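Local structure of C alpha-dehydrogenase (Sphingobium sp. SYK-6, 4YAC) at residues L63-T66 against A70-A73; E77-F82 against M127-E132; E46-F51 against V56-V61; G136-I141 against D240-D245. The protein binds NADH and acts as a Calpha-dehydrogenase of the short-chain dehydrogenase/reductase family in the lignin beta-aryl ether cleavage pathway of this bacterium. All coordinates share one frame; numbering follows the deposited sequence.

Contacts 1 and 4 are buried, while contacts 2 and 3 lie at the surface. All four belong to one Rossmann-type domain. Contact 3 packs helix 41-51 on edge strand 57-62. Contact 1 begins where that strand ends and turns the chain into helix 68-81, with the adenine of NADH against the turn. Contact 2 uses the far end of the same helix and ties it to helix 105-133, largely by charge. Contact 4 sits deeper, between strand 137-142 and helix 231-243. Contacts 1 and 3 are apolar across their segments. Contact 4 pairs a histidine ring with a valine. Glu-77 and His-59 link contacts 2 and 3, and Met-130 reaches contact 4.

Contact 1: residues L63-T66 against A70-A73; sequences LDLT and AYAA. With NAI (1,4-dihydronicotinamide adenine dinucleotide), chain B.
Leu-63 and Tyr-71 form the apolar half of this contact. Leu-63 CD2 sits over the middle of the Tyr-71 ring, a CH-pi contact with the methyl 4.0 Å from the ring centroid and 12° off the normal. The other methyl, Leu-63 CD1, packs on Ala-70 CB at 3.7 Å. Leu-65 puts CD2 3.5 Å from Tyr-71 CE2. Its CG lies beside the backbone N (chi1 -55°), and from there CD1 points to the adenine while CD2 goes to the tyrosine. The polar half faces the cofactor. Leu-65 N gives a nearly straight bond to NAI N1A, 3.1 Å and 173°. NAI N6A donates to Asp-64 OD1 at 3.1 Å. The same oxygen closes an Asx turn with Thr-66 N (3.0 Å) and accepts from Thr-66 OG1 (2.8 Å), both from one face of the carboxylate. With a leucine at Asp-64, the adenine amino group would probably lose its acceptor and the turn its anchor. Leu-65 O is held by Asn-121 of helix 105-133. One donor and one acceptor are thus matched on adenine, and this implies that the loop reads the base as well as packing on it.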
loop_
_atom_site.group_PDB
_atom_site.type_symbol
_atom_site.label_atom_id
_atom_site.label_comp_id
_atom_site.label_asym_id
_atom_site.label_seq_id
_atom_site.Cartn_x
_atom_site.Cartn_y
_atom_site.Cartn_z
ATOM N N LEU A 63 15.190 20.519 5.601
ATOM C CA LEU A 63 14.396 20.167 4.431
ATOM C C LEU A 63 13.031 19.621 4.820
ATOM O O LEU A 63 12.935 18.716 5.645
ATOM C CB LEU A 63 15.134 19.123 3.587
ATOM C CG LEU A 63 14.325 18.459 2.469
ATOM C CD1 LEU A 63 13.936 19.473 1.405
ATOM C CD2 LEU A 63 15.101 17.306 1.861
ATOM N N ASP A 64 11.990 20.190 4.215
ATOM C CA ASP A 64 10.651 19.612 4.209
ATOM C C ASP A 64 10.558 18.677 3.005
ATOM O O ASP A 64 10.576 19.127 1.864
ATOM C CB ASP A 64 9.584 20.713 4.138
ATOM C CG ASP A 64 8.160 20.171 4.197
ATOM O OD1 ASP A 64 7.968 18.940 4.121
ATOM O OD2 ASP A 64 7.224 20.993 4.303
ATOM N N LEU A 65 10.469 17.378 3.266
ATOM C CA LEU A 65 10.514 16.371 2.209
ATOM C C LEU A 65 9.334 16.466 1.253
ATOM O O LEU A 65 9.383 15.913 0.150
ATOM C CB LEU A 65 10.557 14.970 2.820
ATOM C CG LEU A 65 11.696 14.731 3.807
ATOM C CD1 LEU A 65 11.426 13.493 4.627
ATOM C CD2 LEU A 65 13.033 14.633 3.088
ATOM N N THR A 66 8.272 17.149 1.677
ATOM C CA THR A 66 7.089 17.309 0.835
ATOM C C THR A 66 7.281 18.427 -0.190
ATOM O O THR A 66 6.449 18.608 -1.077
ATOM C CB THR A 66 5.822 17.599 1.684
ATOM O OG1 THR A 66 5.898 18.914 2.253
ATOM C CG2 THR A 66 5.675 16.563 2.793
ATOM N N ALA A 70 12.688 22.069 -3.018
ATOM C CA ALA A 70 13.678 22.111 -1.949
ATOM C C ALA A 70 14.426 20.789 -1.853
ATOM O O ALA A 70 15.606 20.771 -1.518
ATOM C CB ALA A 70 13.021 22.442 -0.624
ATOM N N TYR A 71 13.745 19.685 -2.148
ATOM C CA TYR A 71 14.388 18.378 -2.088
ATOM C C TYR A 71 15.519 18.330 -3.113
ATOM O O TYR A 71 16.636 17.916 -2.803
ATOM C CB TYR A 71 13.374 17.255 -2.339
ATOM C CG TYR A 71 13.714 15.950 -1.648
ATOM C CD1 TYR A 71 15.009 15.452 -1.652
ATOM C CD2 TYR A 71 12.737 15.219 -0.984
ATOM C CE1 TYR A 71 15.320 14.264 -1.019
ATOM C CE2 TYR A 71 13.040 14.023 -0.345
ATOM C CZ TYR A 71 14.336 13.557 -0.365
ATOM O OH TYR A 71 14.642 12.370 0.264
ATOM N N ALA A 72 15.232 18.786 -4.328
ATOM C CA ALA A 72 16.238 18.799 -5.381
ATOM C C ALA A 72 17.417 19.679 -4.979
ATOM O O ALA A 72 18.575 19.334 -5.230
ATOM C CB ALA A 72 15.639 19.282 -6.673
ATOM N N ALA A 73 17.117 20.811 -4.351
ATOM C CA ALA A 73 18.161 21.728 -3.905
ATOM C C ALA A 73 19.013 21.086 -2.816
ATOM O O ALA A 73 20.232 21.267 -2.785
ATOM C CB ALA A 73 17.546 23.026 -3.402
HETATM P PA NAI B . 10.762 11.032 15.480
HETATM O O1A NAI B . 9.803 12.118 15.900
HETATM O O2A NAI B . 11.689 10.691 16.661
HETATM O O5B NAI B . 11.621 11.522 14.257
HETATM C C5B NAI B . 10.980 11.958 13.103
HETATM C C4B NAI B . 11.821 12.953 12.421
HETATM O O4B NAI B . 11.284 13.157 11.071
HETATM C C3B NAI B . 11.792 14.238 13.108
HETATM O O3B NAI B . 13.106 14.759 13.263
HETATM C C2B NAI B . 10.984 15.099 12.282
HETATM O O2B NAI B . 11.364 16.481 12.425
HETATM C C1B NAI B . 11.210 14.612 10.937
HETATM N N9A NAI B . 10.190 15.007 10.005
HETATM C C8A NAI B . 8.836 14.969 10.157
HETATM N N7A NAI B . 8.231 15.442 9.054
HETATM C C5A NAI B . 9.188 15.801 8.143
HETATM C C6A NAI B . 9.203 16.335 6.859
HETATM N N6A NAI B . 7.996 16.656 6.162
HETATM N N1A NAI B . 10.393 16.570 6.240
HETATM C C2A NAI B . 11.566 16.300 6.844
HETATM N N3A NAI B . 11.596 15.778 8.082
HETATM C C4A NAI B . 10.442 15.525 8.750
HETATM O O3 NAI B . 9.979 9.776 15.031
HETATM P PN NAI B . 10.596 8.300 15.147
HETATM O O1N NAI B . 10.809 7.956 16.613
HETATM O O2N NAI B . 9.579 7.254 14.485
HETATM O O5D NAI B . 11.952 8.233 14.400
#

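Contact 2: residues E77-F82 against M127-E132; sequences EAEQVF and MPRMIE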
loop_
_atom_site.group_PDB
_atom_site.type_symbol
_atom_site.label_atom_id
_atom_site.label_comp_id
_atom_site.label_asym_id
_atom_site.label_seq_id
_atom_site.Cartn_x
_atom_site.Cartn_y
_atom_site.Cartn_z
ATOM N N GLU A 77 22.968 20.216 -2.845
ATOM C CA GLU A 77 23.836 20.613 -1.746
ATOM C C GLU A 77 24.684 19.436 -1.272
ATOM O O GLU A 77 25.888 19.580 -1.036
ATOM C CB GLU A 77 23.000 21.175 -0.593
ATOM C CG GLU A 77 23.822 21.758 0.545
ATOM C CD GLU A 77 22.960 22.374 1.633
ATOM O OE1 GLU A 77 22.062 23.177 1.307
ATOM O OE2 GLU A 77 23.183 22.051 2.817
ATOM N N ALA A 78 24.057 18.271 -1.152
ATOM C CA ALA A 78 24.769 17.056 -0.778
ATOM C C ALA A 78 25.908 16.771 -1.753
ATOM O O ALA A 78 27.005 16.394 -1.346
ATOM C CB ALA A 78 23.811 15.878 -0.729
ATOM N N GLU A 79 25.647 16.965 -3.041
ATOM C CA GLU A 79 26.643 16.690 -4.072
ATOM C C GLU A 79 27.798 17.687 -4.026
ATOM O O GLU A 79 28.949 17.330 -4.295
ATOM C CB GLU A 79 25.989 16.704 -5.454
ATOM C CG GLU A 79 24.959 15.602 -5.642
ATOM C CD GLU A 79 24.209 15.699 -6.957
ATOM O OE1 GLU A 79 24.354 16.721 -7.662
ATOM O OE2 GLU A 79 23.473 14.746 -7.286
ATOM N N GLN A 80 27.494 18.936 -3.690
ATOM C CA GLN A 80 28.523 19.966 -3.603
ATOM C C GLN A 80 29.400 19.759 -2.380
ATOM O O GLN A 80 30.609 19.985 -2.426
ATOM C CB GLN A 80 27.894 21.361 -3.555
ATOM C CG GLN A 80 27.337 21.848 -4.885
ATOM C CD GLN A 80 28.356 21.779 -6.007
ATOM O OE1 GLN A 80 29.508 22.181 -5.840
ATOM N NE2 GLN A 80 27.940 21.253 -7.152
ATOM N N VAL A 81 28.786 19.324 -1.288
ATOM C CA VAL A 81 29.494 19.196 -0.021
ATOM C C VAL A 81 30.312 17.904 0.045
ATOM O O VAL A 81 31.473 17.922 0.468
ATOM C CB VAL A 81 28.502 19.259 1.158
ATOM C CG1 VAL A 81 29.182 18.902 2.475
ATOM C CG2 VAL A 81 27.885 20.650 1.240
ATOM N N PHE A 82 29.711 16.793 -0.377
ATOM C CA PHE A 82 30.363 15.484 -0.311
ATOM C C PHE A 82 30.553 14.870 -1.692
ATOM O O PHE A 82 31.669 14.549 -2.090
ATOM C CB PHE A 82 29.550 14.516 0.556
ATOM C CG PHE A 82 29.561 14.833 2.029
ATOM C CD1 PHE A 82 30.686 15.352 2.649
ATOM C CD2 PHE A 82 28.438 14.581 2.801
ATOM C CE1 PHE A 82 30.684 15.626 4.004
ATOM C CE2 PHE A 82 28.430 14.850 4.153
ATOM C CZ PHE A 82 29.548 15.373 4.758
ATOM N N MET A 127 17.146 8.695 -7.434
ATOM C CA MET A 127 17.345 7.465 -8.195
ATOM C C MET A 127 17.704 7.723 -9.669
ATOM O O MET A 127 18.562 7.031 -10.223
ATOM C CB MET A 127 16.093 6.586 -8.070
ATOM C CG MET A 127 16.040 5.378 -8.976
ATOM S SD MET A 127 15.042 5.706 -10.438
ATOM C CE MET A 127 13.412 5.996 -9.735
ATOM N N PRO A 128 17.079 8.727 -10.309
ATOM C CA PRO A 128 17.511 9.041 -11.679
ATOM C C PRO A 128 18.956 9.544 -11.775
ATOM O O PRO A 128 19.604 9.350 -12.806
ATOM C CB PRO A 128 16.527 10.130 -12.113
ATOM C CG PRO A 128 15.303 9.861 -11.305
ATOM C CD PRO A 128 15.818 9.412 -9.968
ATOM N N ARG A 129 19.453 10.184 -10.721
ATOM C CA ARG A 129 20.843 10.626 -10.689
ATOM C C ARG A 129 21.774 9.427 -10.551
ATOM O O ARG A 129 22.839 9.382 -11.169
ATOM C CB ARG A 129 21.072 11.610 -9.541
ATOM C CG ARG A 129 20.141 12.810 -9.554
ATOM C CD ARG A 129 20.518 13.799 -8.463
ATOM N NE ARG A 129 19.556 14.891 -8.341
ATOM C CZ ARG A 129 19.855 16.117 -7.918
ATOM N NH1 ARG A 129 21.101 16.434 -7.583
ATOM N NH2 ARG A 129 18.905 17.037 -7.839
ATOM N N MET A 130 21.367 8.454 -9.740
ATOM C CA MET A 130 22.133 7.222 -9.586
ATOM C C MET A 130 22.295 6.510 -10.922
ATOM O O MET A 130 23.395 6.096 -11.284
ATOM C CB MET A 130 21.457 6.284 -8.590
ATOM C CG MET A 130 21.610 6.677 -7.137
ATOM S SD MET A 130 20.599 5.620 -6.086
ATOM C CE MET A 130 21.148 6.117 -4.457
ATOM N N ILE A 131 21.187 6.361 -11.642
ATOM C CA ILE A 131 21.186 5.672 -12.928
ATOM C C ILE A 131 22.087 6.403 -13.916
ATOM O O ILE A 131 22.907 5.787 -14.602
ATOM C CB ILE A 131 19.742 5.550 -13.489
ATOM C CG1 ILE A 131 18.953 4.548 -12.646
ATOM C CG2 ILE A 131 19.748 5.106 -14.949
ATOM C CD1 ILE A 131 17.473 4.544 -12.910
ATOM N N GLU A 132 21.943 7.722 -13.966
ATOM C CA GLU A 132 22.707 8.558 -14.886
ATOM C C GLU A 132 24.213 8.446 -14.633
ATOM O O GLU A 132 25.016 8.473 -15.572
ATOM C CB GLU A 132 22.241 10.012 -14.760
ATOM C CG GLU A 132 23.155 11.053 -15.390
ATOM C CD GLU A 132 22.618 12.463 -15.230
ATOM O OE1 GLU A 132 21.592 12.635 -14.534
ATOM O OE2 GLU A 132 23.218 13.400 -15.797
#
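Arg-129 and Glu-79 meet in a single salt bridge. Arg-129 NH1 donates to Glu-79 OE2 at 2.9 Å, with an N-H...O angle of 161°. The oxygen lies at the edge of the guanidinium, close to its plane. The bond reaches the carboxylate from well above its own plane, and the two flat groups are turned 62° apart. Arg-129 CD also comes within 3.3 Å of Glu-79 OE2. Both side chains run out extended beyond CG, which lets them span helices whose CA atoms stay 10.7 Å apart at Glu-79 and Arg-129. In the next shell, Asp-76 makes a second salt bridge to the same NH1. The arginine also packs on Ala-72 and Val-75 of helix 68-81. A methionine in place of Arg-129 would probably leave Glu-79 and Asp-76 close together without their shared positive partner. Further out, helix 105-133 is kinked at Pro-128 and Arg-129, and Met-127, Pro-128 and Ile-131 rest on Glu-101 of the second subunit. Helices 68-81 and 105-133 lie side by side along the same face of the parallel sheet, as in the Rossmann fold of short-chain dehydrogenases.

Contact 3: residues E46-F51 against V56-V61; sequences EAMGYF and VAVHPV
Phe-51, whose ring packs on Val-58, is fixed in the last turn of helix 41-51 by its backbone N, which donates to Ala-47 O at 2.9 Å. The contact belongs to the beta-alpha-beta unit of strand 33-38, helix 41-51 and strand 57-62 in the Rossmann fold. Short segments of helix and strand run nearly antiparallel, at 167°, with their axes 9.5 Å apart. No hydrogen bond crosses between them, and the packing is apolar. Val-58 CG2 comes over one face of the Phe-51 ring, 3.9 Å from its centroid and 14° off the normal. Tyr-50 CD2 lies over the opposite face, so the ring is held flat between the two. Val-56 CG2 approaches the same ring obliquely, 3.8 Å from Phe-51 CD1. Lys-24 and Ala-27 of helix 17-28 extend this packing, touching Phe-51 and Val-58 respectively. Helix 17-28 thus touches both the helix and the strand of this contact. Met-48 takes the upstream half of the helix segment. Its CG meets Pro-60 CG at 3.8 Å, and its SD lies 3.8 Å from Val-58 CG1. The chain bends at both chi2 and chi3. That double bend brings Met-48 CE over the strand, 3.5 Å from Val-58 O.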
loop_
_atom_site.group_PDB
_atom_site.type_symbol
_atom_site.label_atom_id
_atom_site.label_comp_id
_atom_site.label_asym_id
_atom_site.label_seq_id
_atom_site.Cartn_x
_atom_site.Cartn_y
_atom_site.Cartn_z
ATOM N N GLU A 46 20.575 19.521 17.561
ATOM C CA GLU A 46 20.809 18.511 18.587
ATOM C C GLU A 46 21.706 17.404 18.051
ATOM O O GLU A 46 22.669 17.001 18.700
ATOM C CB GLU A 46 19.482 17.925 19.073
ATOM C CG GLU A 46 18.659 18.882 19.919
ATOM C CD GLU A 46 17.205 18.462 20.038
ATOM O OE1 GLU A 46 16.869 17.334 19.620
ATOM O OE2 GLU A 46 16.397 19.264 20.550
ATOM N N ALA A 47 21.377 16.914 16.861
ATOM C CA ALA A 47 22.149 15.850 16.232
ATOM C C ALA A 47 23.594 16.288 16.025
ATOM O O ALA A 47 24.522 15.538 16.320
ATOM C CB ALA A 47 21.517 15.443 14.904
ATOM N N MET A 48 23.789 17.507 15.533
ATOM C CA MET A 48 25.139 17.999 15.274
ATOM C C MET A 48 25.890 18.251 16.574
ATOM O O MET A 48 27.121 18.263 16.591
ATOM C CB MET A 48 25.095 19.275 14.430
ATOM C CG MET A 48 24.524 19.068 13.033
ATOM S SD MET A 48 25.315 17.714 12.147
ATOM C CE MET A 48 26.987 18.338 11.996
ATOM N N GLY A 49 25.158 18.445 17.664
ATOM C CA GLY A 49 25.784 18.558 18.969
ATOM C C GLY A 49 26.478 17.254 19.317
ATOM O O GLY A 49 27.587 17.243 19.868
ATOM N N TYR A 50 25.816 16.150 18.985
ATOM C CA TYR A 50 26.378 14.815 19.166
ATOM C C TYR A 50 27.548 14.575 18.212
ATOM O O TYR A 50 28.660 14.229 18.635
ATOM C CB TYR A 50 25.289 13.755 18.948
ATOM C CG TYR A 50 25.802 12.331 18.918
ATOM C CD1 TYR A 50 25.962 11.607 20.090
ATOM C CD2 TYR A 50 26.119 11.711 17.716
ATOM C CE1 TYR A 50 26.430 10.309 20.068
ATOM C CE2 TYR A 50 26.585 10.415 17.686
ATOM C CZ TYR A 50 26.738 9.717 18.864
ATOM O OH TYR A 50 27.196 8.423 18.838
ATOM N N PHE A 51 27.301 14.773 16.922
ATOM C CA PHE A 51 28.296 14.445 15.908
ATOM C C PHE A 51 29.541 15.319 16.017
ATOM O O PHE A 51 30.606 14.932 15.547
ATOM C CB PHE A 51 27.697 14.567 14.506
ATOM C CG PHE A 51 26.764 13.445 14.151
ATOM C CD1 PHE A 51 27.205 12.133 14.155
ATOM C CD2 PHE A 51 25.445 13.702 13.810
ATOM C CE1 PHE A 51 26.356 11.098 13.834
ATOM C CE2 PHE A 51 24.583 12.668 13.487
ATOM C CZ PHE A 51 25.038 11.364 13.497
ATOM N N VAL A 56 33.529 12.049 12.560
ATOM C CA VAL A 56 32.599 11.792 11.479
ATOM C C VAL A 56 32.580 12.931 10.478
ATOM O O VAL A 56 33.035 14.041 10.766
ATOM C CB VAL A 56 31.170 11.595 12.015
ATOM C CG1 VAL A 56 31.123 10.408 12.958
ATOM C CG2 VAL A 56 30.693 12.860 12.720
ATOM N N ALA A 57 32.045 12.630 9.300
ATOM C CA ALA A 57 31.705 13.639 8.316
ATOM C C ALA A 57 30.191 13.657 8.197
ATOM O O ALA A 57 29.611 12.792 7.543
ATOM C CB ALA A 57 32.345 13.341 6.976
ATOM N N VAL A 58 29.565 14.633 8.848
ATOM C CA VAL A 58 28.118 14.790 8.798
ATOM C C VAL A 58 27.749 16.222 8.430
ATOM O O VAL A 58 28.286 17.180 8.994
ATOM C CB VAL A 58 27.453 14.420 10.144
ATOM C CG1 VAL A 58 25.939 14.636 10.094
ATOM C CG2 VAL A 58 27.764 12.977 10.506
ATOM N N HIS A 59 26.828 16.346 7.479
ATOM C CA HIS A 59 26.350 17.636 7.010
ATOM C C HIS A 59 24.835 17.732 7.197
ATOM O O HIS A 59 24.103 16.929 6.634
ATOM C CB HIS A 59 26.690 17.848 5.537
ATOM C CG HIS A 59 26.179 19.144 4.996
ATOM N ND1 HIS A 59 26.765 20.355 5.294
ATOM C CD2 HIS A 59 25.112 19.424 4.209
ATOM C CE1 HIS A 59 26.094 21.325 4.697
ATOM N NE2 HIS A 59 25.088 20.786 4.031
ATOM N N PRO A 60 24.365 18.713 7.983
ATOM C CA PRO A 60 22.922 18.905 8.164
ATOM C C PRO A 60 22.310 19.757 7.058
ATOM O O PRO A 60 22.967 20.669 6.555
ATOM C CB PRO A 60 22.845 19.627 9.505
ATOM C CG PRO A 60 24.070 20.468 9.514
ATOM C CD PRO A 60 25.140 19.670 8.795
ATOM N N VAL A 61 21.070 19.455 6.683
ATOM C CA VAL A 61 20.318 20.320 5.789
ATOM C C VAL A 61 18.869 20.349 6.239
ATOM O O VAL A 61 18.246 19.301 6.408
ATOM C CB VAL A 61 20.408 19.860 4.317
ATOM C CG1 VAL A 61 19.909 18.424 4.141
ATOM C CG2 VAL A 61 19.640 20.817 3.410
#

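Contact 4: residues G136-I141 against D240-D245; sequences GGHILI and DAVRND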
loop_
_atom_site.group_PDB
_atom_site.type_symbol
_atom_site.label_atom_id
_atom_site.label_comp_id
_atom_site.label_asym_id
_atom_site.label_seq_id
_atom_site.Cartn_x
_atom_site.Cartn_y
_atom_site.Cartn_z
ATOM N N GLY A 136 25.987 2.475 -9.711
ATOM C CA GLY A 136 25.136 1.759 -8.784
ATOM C C GLY A 136 24.702 2.636 -7.627
ATOM O O GLY A 136 24.821 3.860 -7.675
ATOM N N GLY A 137 24.197 2.000 -6.578
ATOM C CA GLY A 137 23.673 2.718 -5.435
ATOM C C GLY A 137 22.806 1.812 -4.588
ATOM O O GLY A 137 22.757 0.599 -4.801
ATOM N N HIS A 138 22.124 2.403 -3.618
ATOM C CA HIS A 138 21.228 1.646 -2.764
ATOM C C HIS A 138 20.115 2.536 -2.249
ATOM O O HIS A 138 20.335 3.709 -1.946
ATOM C CB HIS A 138 22.000 1.031 -1.602
ATOM C CG HIS A 138 21.289 -0.111 -0.946
ATOM N ND1 HIS A 138 21.511 -1.425 -1.300
ATOM C CD2 HIS A 138 20.356 -0.134 0.032
ATOM C CE1 HIS A 138 20.746 -2.210 -0.562
ATOM N NE2 HIS A 138 20.036 -1.453 0.255
ATOM N N ILE A 139 18.914 1.973 -2.167
ATOM C CA ILE A 139 17.751 2.703 -1.684
ATOM C C ILE A 139 17.105 1.942 -0.537
ATOM O O ILE A 139 16.707 0.790 -0.689
ATOM C CB ILE A 139 16.717 2.929 -2.804
ATOM C CG1 ILE A 139 17.341 3.740 -3.943
ATOM C CG2 ILE A 139 15.492 3.666 -2.267
ATOM C CD1 ILE A 139 16.540 3.716 -5.226
ATOM N N LEU A 140 17.017 2.602 0.612
ATOM C CA LEU A 140 16.309 2.074 1.771
ATOM C C LEU A 140 15.011 2.824 1.943
ATOM O O LEU A 140 14.981 4.054 1.886
ATOM C CB LEU A 140 17.150 2.200 3.045
ATOM C CG LEU A 140 16.432 1.951 4.383
ATOM C CD1 LEU A 140 16.121 0.473 4.579
ATOM C CD2 LEU A 140 17.250 2.496 5.547
ATOM N N ILE A 141 13.939 2.066 2.143
ATOM C CA ILE A 141 12.658 2.619 2.543
ATOM C C ILE A 141 12.323 2.033 3.903
ATOM O O ILE A 141 12.323 0.811 4.079
ATOM C CB ILE A 141 11.547 2.306 1.519
ATOM C CG1 ILE A 141 11.747 3.156 0.265
ATOM C CG2 ILE A 141 10.161 2.592 2.110
ATOM C CD1 ILE A 141 10.887 2.732 -0.916
ATOM N N ASP A 240 23.712 -3.862 8.097
ATOM C CA ASP A 240 23.953 -5.232 7.692
ATOM C C ASP A 240 23.138 -5.597 6.449
ATOM O O ASP A 240 23.610 -6.341 5.588
ATOM C CB ASP A 240 23.640 -6.167 8.862
ATOM C CG ASP A 240 23.411 -7.586 8.429
ATOM O OD1 ASP A 240 24.401 -8.309 8.190
ATOM O OD2 ASP A 240 22.233 -7.988 8.338
ATOM N N ALA A 241 21.930 -5.048 6.342
ATOM C CA ALA A 241 21.072 -5.300 5.187
ATOM C C ALA A 241 21.615 -4.630 3.926
ATOM O O ALA A 241 21.562 -5.204 2.838
ATOM C CB ALA A 241 19.651 -4.817 5.468
ATOM N N VAL A 242 22.120 -3.411 4.074
ATOM C CA VAL A 242 22.699 -2.677 2.954
ATOM C C VAL A 242 23.948 -3.383 2.424
ATOM O O VAL A 242 24.099 -3.563 1.215
ATOM C CB VAL A 242 23.060 -1.232 3.363
ATOM C CG1 VAL A 242 23.821 -0.512 2.246
ATOM C CG2 VAL A 242 21.806 -0.460 3.726
ATOM N N ARG A 243 24.839 -3.777 3.330
ATOM C CA ARG A 243 26.077 -4.457 2.949
ATOM C C ARG A 243 25.797 -5.731 2.167
ATOM O O ARG A 243 26.470 -6.029 1.176
ATOM C CB ARG A 243 26.914 -4.806 4.182
ATOM C CG ARG A 243 27.599 -3.634 4.867
ATOM C CD ARG A 243 28.714 -4.144 5.771
ATOM N NE ARG A 243 29.144 -3.167 6.768
ATOM C CZ ARG A 243 30.059 -2.224 6.559
ATOM N NH1 ARG A 243 30.648 -2.104 5.376
ATOM N NH2 ARG A 243 30.380 -1.394 7.541
ATOM N N ASN A 244 24.802 -6.483 2.625
ATOM C CA ASN A 244 24.482 -7.777 2.038
ATOM C C ASN A 244 23.317 -7.709 1.056
ATOM O O ASN A 244 22.866 -8.737 0.548
ATOM C CB ASN A 244 24.180 -8.784 3.146
ATOM C CG ASN A 244 25.395 -9.077 4.003
ATOM O OD1 ASN A 244 26.255 -9.873 3.624
ATOM N ND2 ASN A 244 25.479 -8.429 5.157
ATOM N N ASP A 245 22.844 -6.493 0.791
ATOM C CA ASP A 245 21.830 -6.256 -0.232
ATOM C C ASP A 245 20.572 -7.092 0.019
ATOM O O ASP A 245 20.090 -7.794 -0.872
ATOM C CB ASP A 245 22.407 -6.553 -1.623
ATOM C CG ASP A 245 21.542 -6.012 -2.749
ATOM O OD1 ASP A 245 20.618 -5.220 -2.472
ATOM O OD2 ASP A 245 21.795 -6.375 -3.916
#
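The imidazole of His-138 has Val-242 on one face and Asp-245 at its edge. Val-242 CG1 stands over the ring centre, 4.1 Å from the centroid and 11° off the normal, a CH-pi contact. Val-242 CG2 reaches towards the rim, 4.0 Å from His-138 CD2. At the edge, Asp-245 OD1 lies 3.6 Å from His-138 CE1, with the carboxylate plane turned 71° from the ring. CG of His-138 is anti to the backbone N (chi1 -161°), and this swings the ring off the strand towards helix 231-243. Ile-139 and Ile-141 point to the other side of the sheet, where helices 105-133 and 155-174 pack. The helix ends in a Schellman motif at Asp-245, which has positive phi. Asn-244 ND2 adds a bond back to Asp-240 O at 2.8 Å, so this oxygen takes both the side-chain and the backbone N of Asn-244. His-138 NE2 is hydrogen-bonded to Ser-183 OG of the next strand, which fixes the rotation of the ring. The carboxylate of Asp-245 stays 4.1 Å from His-138 ND1, too far for a bond, but its charge would probably help to stabilise a protonated imidazole.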